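Local coordinates for uncharacterized protein (PDB 2B4W) that is of unknown function but belongs to the DUF1861 family, probably sharing the five-bladed beta-propeller fold of the beta-fructosidase clan, at residues C33-S38 with G268-S273; K88-M93 with V137-D142; G146-P151 with G190-A195; Y196-G201 with Y295-H300; S200-C205 with A228-P233. All coordinates share one frame; numbering follows the deposited sequence.

Overall arrangement
The five contacts lie in a mostly beta chain whose four-stranded antiparallel sheets and clan are consistent with a five-bladed beta-propeller. Contacts 3 and 4 each place one segment, and contact 5 both, on the sheet with strands 188-198, 203-211 and 223-231. Contacts 4 and 5 have S200 and G201 in common, and their centres are about 6 Å apart; the other centres are about 12 to 18 Å from one another. Contacts 2, 3 and 5 follow in series along the chain, all between the segments of contact 1, whereas contacts 1 and 4 interlock in sequence order. Contact 5 thus pairs strands within one sheet, while contacts 2 and 3 pack successive sheets together, probably blade to blade.

Contact 1: residues C33-S38 with G268-S273; sequences CSVPFS and GIVMRS
V35 and G268 bring two backbones together at a CA-CA distance of 4.6 Å, where the loop before strand 37-39 meets strand 264-271; the chains then diverge, with 7.5 Å between the CA atoms of P36 and V270. The meeting is apolar, without hydrogen bonds between the two segments. V35 does most of the touching through CG2, which its first torsion sets anti to the backbone N. This methyl lies 3.9 Å from G268 CA, 3.7 Å from I269 O and 4.2 Å from V270 CG2. Glycine suits position 268 because a CB there would point at V35 and come too close to the valine CB. Beside it, P36 CD rests 4.0 Å from V270 CG2, and the proline ring crosses the valine obliquely. S34 OG donates to V35 O at 3.1 Å, approaching from 48° above the carbonyl plane, and is also hydrogen-bonded to Y46 N. V35 also packs on I86 of strand 84-89, while P36 and V270 both touch Y280. The loop thus lies between strands 264-271 and 84-89, each backbone of the contact paired to its own neighbour, S34 with Y46 and G268 with Y280, consistent with packing between propeller blades.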
# COMPACT_ATOMS: atom_id res chain seq x y z
N CYS A 33 -3.71 -0.36 6.12
CA CYS A 33 -4.06 -1.73 5.75
C CYS A 33 -3.35 -2.14 4.47
O CYS A 33 -2.80 -1.30 3.75
CB CYS A 33 -5.57 -1.80 5.58
SG CYS A 33 -6.48 -1.61 7.14
N SER A 34 -3.40 -3.44 4.17
CA SER A 34 -3.06 -3.86 2.82
C SER A 34 -4.16 -3.43 1.86
O SER A 34 -5.23 -2.97 2.28
CB SER A 34 -2.91 -5.37 2.70
OG SER A 34 -4.08 -6.04 3.05
N VAL A 35 -3.93 -3.60 0.56
CA VAL A 35 -5.11 -3.44 -0.32
C VAL A 35 -6.08 -4.55 -0.02
O VAL A 35 -5.66 -5.66 0.37
CB VAL A 35 -4.69 -3.45 -1.80
CG1 VAL A 35 -4.11 -4.81 -2.13
CG2 VAL A 35 -5.88 -3.15 -2.67
N PRO A 36 -7.39 -4.41 -0.11
CA PRO A 36 -8.21 -5.62 0.03
C PRO A 36 -7.90 -6.68 -1.02
O PRO A 36 -7.30 -6.41 -2.06
CB PRO A 36 -9.64 -5.08 -0.20
CG PRO A 36 -9.51 -3.67 0.33
CD PRO A 36 -8.21 -3.21 -0.29
N PHE A 37 -8.33 -7.92 -0.75
CA PHE A 37 -8.06 -9.03 -1.67
C PHE A 37 -9.22 -10.01 -1.48
O PHE A 37 -10.04 -9.74 -0.61
CB PHE A 37 -6.74 -9.74 -1.42
CG PHE A 37 -6.59 -10.37 -0.04
CD1 PHE A 37 -6.23 -9.61 1.07
CD2 PHE A 37 -6.81 -11.71 0.14
CE1 PHE A 37 -6.10 -10.21 2.32
CE2 PHE A 37 -6.68 -12.33 1.37
CZ PHE A 37 -6.31 -11.57 2.47
N SER A 38 -9.27 -11.09 -2.25
CA SER A 38 -10.33 -12.08 -2.01
C SER A 38 -9.74 -13.47 -1.83
O SER A 38 -8.72 -13.81 -2.42
CB SER A 38 -11.33 -12.06 -3.19
OG SER A 38 -11.35 -13.32 -3.82
N GLY A 268 -4.21 0.74 -1.33
CA GLY A 268 -4.25 0.38 -2.75
C GLY A 268 -5.60 0.68 -3.37
O GLY A 268 -6.55 1.15 -2.72
N ILE A 269 -5.75 0.40 -4.67
CA ILE A 269 -7.05 0.56 -5.29
C ILE A 269 -7.70 -0.77 -5.67
O ILE A 269 -7.04 -1.79 -5.88
CB ILE A 269 -6.99 1.40 -6.59
CG1 ILE A 269 -6.05 0.74 -7.57
CG2 ILE A 269 -6.68 2.86 -6.28
CD1 ILE A 269 -5.94 1.35 -8.96
N VAL A 270 -9.03 -0.72 -5.75
CA VAL A 270 -9.80 -1.86 -6.23
C VAL A 270 -10.62 -1.42 -7.44
O VAL A 270 -11.35 -0.44 -7.35
CB VAL A 270 -10.72 -2.42 -5.14
CG1 VAL A 270 -11.60 -3.53 -5.68
CG2 VAL A 270 -9.92 -2.95 -3.94
N MSE A 271 -10.51 -2.13 -8.55
CA MSE A 271 -11.30 -1.84 -9.75
C MSE A 271 -12.78 -2.08 -9.52
O MSE A 271 -13.24 -3.10 -9.01
CB MSE A 271 -10.79 -2.72 -10.89
CG MSE A 271 -10.75 -2.19 -12.30
SE MSE A 271 -10.06 -0.39 -12.48
CE MSE A 271 -11.76 0.17 -13.20
N ARG A 272 -13.61 -1.11 -9.91
CA ARG A 272 -15.05 -1.28 -9.75
C ARG A 272 -15.69 -1.59 -11.10
O ARG A 272 -15.07 -1.28 -12.11
CB ARG A 272 -15.69 -0.01 -9.19
CG ARG A 272 -15.21 0.35 -7.79
CD ARG A 272 -15.60 1.79 -7.45
NE ARG A 272 -17.03 1.99 -7.60
CZ ARG A 272 -17.98 1.99 -6.69
NH1 ARG A 272 -17.75 1.81 -5.40
NH2 ARG A 272 -19.23 2.20 -7.11
N SER A 273 -16.90 -2.15 -11.10
CA SER A 273 -17.47 -2.56 -12.40
C SER A 273 -18.00 -1.35 -13.15
O SER A 273 -18.07 -1.37 -14.39
CB SER A 273 -18.54 -3.64 -12.31
OG SER A 273 -19.38 -3.69 -11.19

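Contact 2: residues K88-M93 with V137-D142; sequences KINNEM and VLQLQD
Q139 OE1 is gripped by N90 N, at 2.9 Å with an almost straight N-H...O angle of 177°, and by a water that donates to it from 3.1 Å. N90 belongs to a type I' turn, I89 to E92, which closes the tight beta hairpin between strands 84-89 and 92-100; contact 2 sets this hairpin's tip against the end of strand 136-139 in the next sheet. Asparagines suit the two middle positions, N90 and N91, since both have positive phi values, which asparagine tolerates well. I89 and E92 close the turn with a pair of backbone hydrogen bonds. The CB of Q139 points toward the turn, CG is anti to the backbone N (chi1 -176°), and the chain then bends at chi2, bringing the amide to N90. This amide makes a second bond, NE2 to N90 OD1 at 3.1 Å, with the NE2 well above the plane of the N90 carbonyl and the two amide planes 65° apart. NE2 also donates to G143 O, so both ends of the glutamine amide are occupied and its flip is probably fixed. On the buried side, I89 lays CG2 3.7 Å from Q139 OE1 and reaches with CD1 to V137 CG2 at 3.8 Å, I89 and V137 crossing at about a right angle; L145 of strand 145-149 packs on both. The first water also donates to K88 O. A second water donates to K88 O at 2.8 Å and accepts from Q139 N at 3.0 Å.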
# COMPACT_ATOMS: atom_id res chain seq x y z
N LYS A 88 0.34 -10.51 -5.80
CA LYS A 88 0.19 -11.84 -6.39
C LYS A 88 1.29 -12.06 -7.42
O LYS A 88 1.44 -11.32 -8.38
CB LYS A 88 -1.19 -12.04 -7.00
CG LYS A 88 -1.52 -13.38 -7.61
CD LYS A 88 -2.86 -13.34 -8.37
CE LYS A 88 -2.63 -13.15 -9.85
NZ LYS A 88 -3.89 -12.91 -10.62
N ILE A 89 2.08 -13.11 -7.16
CA ILE A 89 3.10 -13.53 -8.13
C ILE A 89 2.93 -15.03 -8.33
O ILE A 89 2.88 -15.83 -7.39
CB ILE A 89 4.50 -13.09 -7.72
CG1 ILE A 89 4.61 -11.58 -7.50
CG2 ILE A 89 5.56 -13.50 -8.74
CD1 ILE A 89 4.25 -11.14 -6.11
N ASN A 90 2.80 -15.40 -9.60
CA ASN A 90 2.50 -16.78 -10.00
C ASN A 90 1.46 -17.48 -9.14
O ASN A 90 1.66 -18.55 -8.54
CB ASN A 90 3.78 -17.62 -10.01
CG ASN A 90 4.72 -17.11 -11.09
OD1 ASN A 90 4.25 -16.79 -12.17
ND2 ASN A 90 6.00 -17.04 -10.77
N ASN A 91 0.27 -16.91 -9.06
CA ASN A 91 -0.85 -17.60 -8.42
C ASN A 91 -0.72 -17.79 -6.93
O ASN A 91 -1.45 -18.58 -6.35
CB ASN A 91 -1.06 -18.96 -9.14
CG ASN A 91 -1.41 -18.61 -10.59
OD1 ASN A 91 -0.72 -19.00 -11.52
ND2 ASN A 91 -2.47 -17.83 -10.80
N GLU A 92 0.19 -17.03 -6.32
CA GLU A 92 0.29 -17.06 -4.86
C GLU A 92 0.52 -15.65 -4.32
O GLU A 92 0.89 -14.71 -5.04
CB GLU A 92 1.39 -18.01 -4.39
CG GLU A 92 2.80 -17.47 -4.51
CD GLU A 92 3.86 -18.30 -3.83
OE1 GLU A 92 3.53 -19.16 -2.99
OE2 GLU A 92 5.06 -18.08 -4.12
N MSE A 93 0.27 -15.60 -3.02
CA MSE A 93 0.43 -14.40 -2.23
C MSE A 93 1.91 -14.28 -1.79
O MSE A 93 2.48 -15.25 -1.30
CB MSE A 93 -0.50 -14.39 -1.02
CG MSE A 93 -0.41 -13.11 -0.19
SE MSE A 93 -1.50 -13.06 1.40
CE MSE A 93 -2.96 -12.26 0.41
N VAL A 137 6.55 -5.14 -4.63
CA VAL A 137 6.80 -5.90 -5.84
C VAL A 137 5.51 -6.10 -6.63
O VAL A 137 4.44 -5.88 -6.09
CB VAL A 137 7.35 -7.31 -5.54
CG1 VAL A 137 8.57 -7.23 -4.63
CG2 VAL A 137 6.29 -8.21 -4.88
N LEU A 138 5.73 -6.55 -7.86
CA LEU A 138 4.72 -7.08 -8.73
C LEU A 138 5.32 -7.96 -9.84
O LEU A 138 6.49 -7.93 -10.16
CB LEU A 138 3.86 -6.01 -9.40
CG LEU A 138 4.26 -5.04 -10.49
CD1 LEU A 138 4.55 -5.52 -11.88
CD2 LEU A 138 3.05 -4.10 -10.69
N GLN A 139 4.40 -8.70 -10.45
CA GLN A 139 4.72 -9.47 -11.64
C GLN A 139 4.50 -8.65 -12.91
O GLN A 139 3.40 -8.10 -13.06
CB GLN A 139 3.82 -10.71 -11.68
CG GLN A 139 4.17 -11.63 -12.87
CD GLN A 139 4.10 -13.06 -12.36
OE1 GLN A 139 3.17 -13.34 -11.60
NE2 GLN A 139 5.05 -13.89 -12.75
N LEU A 140 5.52 -8.54 -13.75
CA LEU A 140 5.53 -7.74 -14.96
C LEU A 140 4.88 -8.46 -16.14
O LEU A 140 4.57 -9.65 -16.04
CB LEU A 140 6.96 -7.33 -15.37
CG LEU A 140 7.68 -6.42 -14.36
CD1 LEU A 140 9.18 -6.35 -14.62
CD2 LEU A 140 7.09 -5.02 -14.38
N GLN A 141 4.69 -7.73 -17.23
CA GLN A 141 4.01 -8.33 -18.39
C GLN A 141 4.58 -9.66 -18.84
O GLN A 141 3.91 -10.66 -19.14
CB GLN A 141 4.06 -7.30 -19.53
CG GLN A 141 3.07 -7.60 -20.64
CD GLN A 141 3.11 -6.64 -21.81
OE1 GLN A 141 4.16 -6.39 -22.40
NE2 GLN A 141 1.94 -6.10 -22.15
N ASP A 142 5.90 -9.72 -18.91
CA ASP A 142 6.60 -10.90 -19.40
C ASP A 142 6.79 -11.95 -18.32
O ASP A 142 7.36 -13.02 -18.57
CB ASP A 142 7.96 -10.45 -19.94
CG ASP A 142 9.00 -10.10 -18.90
OD1 ASP A 142 8.72 -10.03 -17.68
OD2 ASP A 142 10.15 -9.86 -19.35
O HOH W 1 0.42 -12.28 -10.79
O HOH W 2 1.67 -8.65 -9.16

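Contact 3: residues G146-P151 with G190-A195; sequences GVFSRP and GGVNQA
F148 presents one face of its ring to V192, whose CG2 stands 3.8 Å above the ring plane, displaced toward the rim. It is a CH-pi contact: CG2 is 4.2 Å from the ring centroid and 23° off the normal. A195, after the corner that the chain turns at N193, points its CB to the ring, where this single methyl meets CE1 at 3.8 Å. R150 makes the polar link, NH1 donating to G190 O at 2.7 Å from above the carbonyl plane. Bends at chi2 and chi3 fold the arginine around this oxygen, with CD only 3.0 Å from it. A CB on G190 would collide with the preceding carbonyl O, so its extended, positive-phi backbone suits glycine; R150 CG lies 4.1 Å from G191 CA. A water accepts from V192 N at 3.0 Å and donates weakly to S149 O. Further out, D134 forms a salt bridge with R150 NH2, and F161 meets the F148 ring. N193 and Q194 form a classic bulge. Strand 145-149 pairs with strands 136-139 and 159-164, whereas strand 188-198 belongs to the following sheet, beside strand 203-211, whose C205 packs on both F148 and V192.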
# COMPACT_ATOMS: atom_id res chain seq x y z
N GLY A 146 9.05 -7.03 -11.00
CA GLY A 146 9.42 -5.65 -10.74
C GLY A 146 9.55 -5.40 -9.25
O GLY A 146 8.70 -5.82 -8.45
N VAL A 147 10.63 -4.72 -8.86
CA VAL A 147 10.79 -4.43 -7.44
C VAL A 147 11.08 -2.94 -7.22
O VAL A 147 11.95 -2.33 -7.85
CB VAL A 147 11.89 -5.27 -6.76
CG1 VAL A 147 11.82 -5.10 -5.25
CG2 VAL A 147 11.79 -6.75 -7.14
N PHE A 148 10.32 -2.38 -6.29
CA PHE A 148 10.52 -1.01 -5.85
C PHE A 148 11.15 -0.95 -4.45
O PHE A 148 10.66 -1.58 -3.51
CB PHE A 148 9.21 -0.24 -5.77
CG PHE A 148 8.47 -0.08 -7.09
CD1 PHE A 148 7.57 -1.02 -7.55
CD2 PHE A 148 8.72 1.06 -7.84
CE1 PHE A 148 6.90 -0.86 -8.75
CE2 PHE A 148 8.05 1.22 -9.04
CZ PHE A 148 7.13 0.29 -9.48
N SER A 149 12.21 -0.17 -4.33
CA SER A 149 12.88 0.07 -3.06
C SER A 149 12.56 1.45 -2.52
O SER A 149 11.90 2.21 -3.22
CB SER A 149 14.40 -0.02 -3.29
OG SER A 149 14.78 1.04 -4.17
N ARG A 150 13.00 1.77 -1.31
CA ARG A 150 12.72 3.07 -0.73
C ARG A 150 13.78 3.45 0.30
O ARG A 150 13.51 3.51 1.50
CB ARG A 150 11.34 3.11 -0.07
CG ARG A 150 10.60 4.43 -0.24
CD ARG A 150 11.28 5.58 0.50
NE ARG A 150 11.25 5.28 1.92
CZ ARG A 150 10.50 5.79 2.87
NH1 ARG A 150 9.60 6.74 2.63
NH2 ARG A 150 10.64 5.35 4.12
N PRO A 151 15.00 3.74 -0.13
CA PRO A 151 15.97 4.29 0.83
C PRO A 151 15.54 5.64 1.38
O PRO A 151 15.21 6.58 0.67
CB PRO A 151 17.25 4.43 0.01
CG PRO A 151 16.81 4.43 -1.42
CD PRO A 151 15.56 3.59 -1.48
N GLY A 190 8.49 9.69 0.21
CA GLY A 190 7.33 8.97 -0.28
C GLY A 190 7.67 7.49 -0.45
O GLY A 190 8.68 7.01 0.07
N GLY A 191 6.80 6.82 -1.18
CA GLY A 191 6.77 5.39 -1.37
C GLY A 191 5.62 4.89 -2.24
O GLY A 191 4.56 5.50 -2.37
N VAL A 192 5.89 3.75 -2.86
CA VAL A 192 4.92 2.93 -3.54
C VAL A 192 4.28 2.05 -2.47
O VAL A 192 4.96 1.53 -1.60
CB VAL A 192 5.53 2.07 -4.65
CG1 VAL A 192 4.48 1.11 -5.21
CG2 VAL A 192 6.11 2.93 -5.76
N ASN A 193 2.97 1.93 -2.51
CA ASN A 193 2.22 1.13 -1.55
C ASN A 193 1.61 -0.07 -2.26
O ASN A 193 1.53 -1.16 -1.71
CB ASN A 193 1.15 1.97 -0.86
CG ASN A 193 1.76 2.92 0.17
OD1 ASN A 193 2.05 4.07 -0.14
ND2 ASN A 193 1.94 2.38 1.36
N GLN A 194 1.15 0.13 -3.49
CA GLN A 194 0.63 -0.96 -4.31
C GLN A 194 0.94 -0.64 -5.77
O GLN A 194 0.57 0.45 -6.25
CB GLN A 194 -0.86 -1.19 -4.06
CG GLN A 194 -1.43 -2.48 -4.64
CD GLN A 194 -0.96 -3.68 -3.84
OE1 GLN A 194 -0.72 -3.56 -2.64
NE2 GLN A 194 -0.80 -4.83 -4.48
N ALA A 195 1.60 -1.60 -6.42
CA ALA A 195 1.88 -1.61 -7.85
C ALA A 195 0.97 -2.57 -8.62
O ALA A 195 0.60 -3.66 -8.21
CB ALA A 195 3.34 -1.93 -8.14
O HOH W 3 8.57 2.31 -2.75

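Contact 4: residues Y196-G201 with Y295-H300; sequences YLLSSG and YPFKGH
L198 and H300 meet first at the leucine CB, which lies 3.6 Å from H300 O. With CG anti to the carbonyl carbon (chi1 -55°), the branch points into the loop 295-300 and the two methyls part. CD1 sits 3.9 Å from F297 CB and 4.0 Å from H300 CB, and it also touches H300 O. CD2 goes to the aromatic pair, 3.8 Å from F297 CD2 and 3.6 Å from Y295 OH. Leucine suits this place because its fork can fill two sites at once, and its side chain crosses F297 at about a right angle. Y295 OH lies in the plane of the F297 ring, at its edge, and is hydrogen-bonded to G301 O; P296 CG lies over the centre of a face of that ring. Y196 adds a looser contact, CD1 to F297 CZ at 4.3 Å, while its OH is held by I269 O. Both segments bend here: L198 to G201 is a type I turn, and F297 to H300 a type II turn with G299 at its positive-phi position. S200 OG donates to H300 O, though the modelled 2.5 Å separation is very short and its exact length doubtful. The chemistry implies that strand 188-198 and this loop adhere chiefly through aliphatic and aromatic packing, with the serine bond, of doubtful length, as the polar link between the two turns, where S200 and H300 are partly exposed.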
# COMPACT_ATOMS: atom_id res chain seq x y z
N TYR A 196 0.58 -2.11 -9.80
CA TYR A 196 -0.33 -2.77 -10.71
C TYR A 196 0.28 -2.92 -12.10
O TYR A 196 0.95 -1.98 -12.54
CB TYR A 196 -1.64 -1.98 -10.87
CG TYR A 196 -2.36 -1.84 -9.53
CD1 TYR A 196 -2.02 -0.88 -8.61
CD2 TYR A 196 -3.40 -2.73 -9.23
CE1 TYR A 196 -2.68 -0.76 -7.40
CE2 TYR A 196 -4.06 -2.62 -8.03
CZ TYR A 196 -3.70 -1.64 -7.12
OH TYR A 196 -4.36 -1.55 -5.91
N LEU A 197 0.02 -4.05 -12.74
CA LEU A 197 0.39 -4.22 -14.14
C LEU A 197 -0.75 -3.73 -15.03
O LEU A 197 -1.90 -4.14 -14.87
CB LEU A 197 0.70 -5.67 -14.49
CG LEU A 197 0.89 -5.99 -15.99
CD1 LEU A 197 2.15 -5.31 -16.48
CD2 LEU A 197 0.95 -7.49 -16.23
N LEU A 198 -0.39 -2.88 -15.97
CA LEU A 198 -1.32 -2.32 -16.93
C LEU A 198 -1.21 -2.99 -18.28
O LEU A 198 -0.14 -3.42 -18.70
CB LEU A 198 -1.02 -0.81 -17.10
CG LEU A 198 -1.04 -0.00 -15.80
CD1 LEU A 198 -0.85 1.49 -16.07
CD2 LEU A 198 -2.34 -0.25 -15.06
N SER A 199 -2.31 -3.07 -19.02
CA SER A 199 -2.34 -3.68 -20.33
C SER A 199 -1.29 -3.11 -21.28
O SER A 199 -0.96 -3.78 -22.27
CB SER A 199 -3.73 -3.47 -20.95
OG SER A 199 -3.82 -2.08 -21.20
N SER A 200 -0.74 -1.94 -21.03
CA SER A 200 0.32 -1.33 -21.80
C SER A 200 1.70 -1.93 -21.54
O SER A 200 2.64 -1.66 -22.30
CB SER A 200 0.38 0.17 -21.48
OG SER A 200 0.27 0.39 -20.10
N GLY A 201 1.82 -2.72 -20.48
CA GLY A 201 3.10 -3.28 -20.08
C GLY A 201 3.81 -2.40 -19.07
O GLY A 201 4.80 -2.75 -18.44
N TYR A 295 -10.60 6.42 -12.32
CA TYR A 295 -9.46 5.62 -12.69
C TYR A 295 -8.21 6.49 -12.83
O TYR A 295 -8.15 7.42 -13.63
CB TYR A 295 -9.67 4.88 -13.99
CG TYR A 295 -8.58 3.90 -14.37
CD1 TYR A 295 -8.26 2.82 -13.56
CD2 TYR A 295 -7.85 4.05 -15.55
CE1 TYR A 295 -7.27 1.92 -13.90
CE2 TYR A 295 -6.84 3.16 -15.90
CZ TYR A 295 -6.57 2.09 -15.07
OH TYR A 295 -5.58 1.20 -15.40
N PRO A 296 -7.20 6.18 -12.04
CA PRO A 296 -6.03 7.07 -12.03
C PRO A 296 -4.90 6.75 -12.99
O PRO A 296 -3.83 7.38 -12.90
CB PRO A 296 -5.55 6.84 -10.58
CG PRO A 296 -5.82 5.40 -10.34
CD PRO A 296 -7.08 5.07 -11.09
N PHE A 297 -5.03 5.82 -13.92
CA PHE A 297 -3.96 5.58 -14.88
C PHE A 297 -4.50 5.78 -16.30
O PHE A 297 -4.01 5.16 -17.25
CB PHE A 297 -3.37 4.18 -14.74
CG PHE A 297 -3.06 3.69 -13.34
CD1 PHE A 297 -2.22 4.41 -12.52
CD2 PHE A 297 -3.61 2.52 -12.85
CE1 PHE A 297 -1.91 3.98 -11.23
CE2 PHE A 297 -3.32 2.09 -11.56
CZ PHE A 297 -2.48 2.83 -10.74
N LYS A 298 -5.51 6.63 -16.39
CA LYS A 298 -6.19 6.94 -17.65
C LYS A 298 -5.19 7.18 -18.78
O LYS A 298 -4.21 7.90 -18.66
CB LYS A 298 -7.12 8.14 -17.47
N GLY A 299 -5.47 6.51 -19.90
CA GLY A 299 -4.64 6.62 -21.07
C GLY A 299 -3.45 5.69 -21.04
O GLY A 299 -2.71 5.62 -22.02
N HIS A 300 -3.22 4.95 -19.94
CA HIS A 300 -2.05 4.07 -19.99
C HIS A 300 -2.49 2.61 -19.94
O HIS A 300 -1.73 1.72 -19.57
CB HIS A 300 -1.07 4.38 -18.88
CG HIS A 300 -0.49 5.75 -18.84
ND1 HIS A 300 -1.03 6.76 -18.08
CD2 HIS A 300 0.59 6.27 -19.46
CE1 HIS A 300 -0.30 7.86 -18.24
NE2 HIS A 300 0.69 7.59 -19.07

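Contact 5: residues S200-C205 with A228-P233; sequences SGKVGC and AFVLDP
C205 and F229 lie in a buried, hydrogen-bonded pairing that runs to V203 and L231; beyond it, at partly exposed K202, D232 and P233, the regular pairing stops though the backbones stay close. The strands run at 161° to one another. In the tight part four backbone bonds join two hydrogen-bonded pairs: V203 N to L231 O is 2.7 Å and the return bond, L231 N to V203 O, 2.8 Å; C205 N to F229 O is 2.9 Å, and F229 N to C205 O 3.2 Å. Between them G204 faces V230 in a non-hydrogen-bonded pair. Glycine suits G204, since F297 lies close over its CA. F229 has CG between its backbone N and carbonyl carbon (chi1 57°), which lets the ring come beside C205, whose CB lies over one face, 3.8 Å from the centroid, as a CH-pi contact. C205 SG reaches F229 CE2 at 3.4 Å, oblique to the ring. Both share a face of the sheet with V203 and L231, on which F148 packs; V230 turns to the other face, toward F297 and H300. At the exposed end, K202 lays its aliphatic chain across V230, CB to CG1 at 3.7 Å. K202 NZ stretches to D232 OD2 in a long salt bridge of 3.5 Å, while D232 OD1 takes the backbone N-H groups of Q234 and S235. P233 closes this end against G201. The arrangement is the open end of a beta hairpin, strands 203-211 and 223-231, in an up-and-down antiparallel sheet consistent with a propeller blade.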
# COMPACT_ATOMS: atom_id res chain seq x y z
N SER A 200 -0.74 -1.94 -21.03
CA SER A 200 0.32 -1.33 -21.80
C SER A 200 1.70 -1.93 -21.54
O SER A 200 2.64 -1.66 -22.30
CB SER A 200 0.38 0.17 -21.48
OG SER A 200 0.27 0.39 -20.10
N GLY A 201 1.82 -2.72 -20.48
CA GLY A 201 3.10 -3.28 -20.08
C GLY A 201 3.81 -2.40 -19.07
O GLY A 201 4.80 -2.75 -18.44
N LYS A 202 3.29 -1.20 -18.91
CA LYS A 202 3.67 -0.19 -17.97
C LYS A 202 3.15 -0.55 -16.57
O LYS A 202 2.35 -1.47 -16.41
CB LYS A 202 3.14 1.21 -18.31
CG LYS A 202 3.57 1.71 -19.68
CD LYS A 202 3.56 3.23 -19.75
CE LYS A 202 4.08 3.74 -21.09
NZ LYS A 202 4.03 2.71 -22.17
N VAL A 203 3.63 0.19 -15.59
CA VAL A 203 3.27 -0.11 -14.20
C VAL A 203 2.55 1.06 -13.54
O VAL A 203 3.08 2.15 -13.41
CB VAL A 203 4.51 -0.47 -13.38
CG1 VAL A 203 4.13 -0.68 -11.92
CG2 VAL A 203 5.19 -1.71 -13.94
N GLY A 204 1.32 0.78 -13.12
CA GLY A 204 0.52 1.69 -12.34
C GLY A 204 0.89 1.60 -10.87
O GLY A 204 0.69 0.57 -10.23
N CYS A 205 1.43 2.68 -10.31
CA CYS A 205 1.65 2.68 -8.87
C CYS A 205 0.71 3.61 -8.11
O CYS A 205 0.41 4.76 -8.51
CB CYS A 205 3.09 3.05 -8.51
SG CYS A 205 4.36 2.18 -9.45
N ALA A 228 -0.36 8.86 -7.27
CA ALA A 228 -0.29 7.86 -8.34
C ALA A 228 0.69 8.33 -9.40
O ALA A 228 0.85 9.53 -9.60
CB ALA A 228 -1.64 7.61 -9.00
N PHE A 229 1.33 7.40 -10.09
CA PHE A 229 2.12 7.63 -11.27
C PHE A 229 2.20 6.35 -12.09
O PHE A 229 1.86 5.26 -11.62
CB PHE A 229 3.53 8.13 -10.94
CG PHE A 229 4.30 7.17 -10.04
CD1 PHE A 229 4.17 7.27 -8.67
CD2 PHE A 229 5.10 6.17 -10.56
CE1 PHE A 229 4.84 6.39 -7.85
CE2 PHE A 229 5.76 5.27 -9.75
CZ PHE A 229 5.63 5.41 -8.39
N VAL A 230 2.69 6.51 -13.32
CA VAL A 230 2.89 5.34 -14.17
C VAL A 230 4.38 5.29 -14.51
O VAL A 230 4.98 6.32 -14.79
CB VAL A 230 2.03 5.37 -15.43
CG1 VAL A 230 2.32 4.21 -16.36
CG2 VAL A 230 0.55 5.35 -15.04
N LEU A 231 4.88 4.06 -14.44
CA LEU A 231 6.25 3.74 -14.70
C LEU A 231 6.39 2.92 -15.97
O LEU A 231 5.67 1.94 -16.14
CB LEU A 231 6.86 2.92 -13.55
CG LEU A 231 8.15 2.20 -13.97
CD1 LEU A 231 9.27 3.22 -14.04
CD2 LEU A 231 8.50 1.05 -13.04
N ASP A 232 7.32 3.33 -16.81
CA ASP A 232 7.72 2.42 -17.88
C ASP A 232 8.93 1.63 -17.41
O ASP A 232 9.99 2.22 -17.21
CB ASP A 232 8.01 3.18 -19.17
CG ASP A 232 8.20 2.24 -20.35
OD1 ASP A 232 9.10 1.38 -20.27
OD2 ASP A 232 7.43 2.38 -21.33
N PRO A 233 8.76 0.32 -17.24
CA PRO A 233 9.76 -0.50 -16.55
C PRO A 233 11.03 -0.61 -17.39
O PRO A 233 12.08 -1.02 -16.89
CB PRO A 233 9.08 -1.85 -16.36
CG PRO A 233 7.93 -1.89 -17.31
CD PRO A 233 7.63 -0.48 -17.73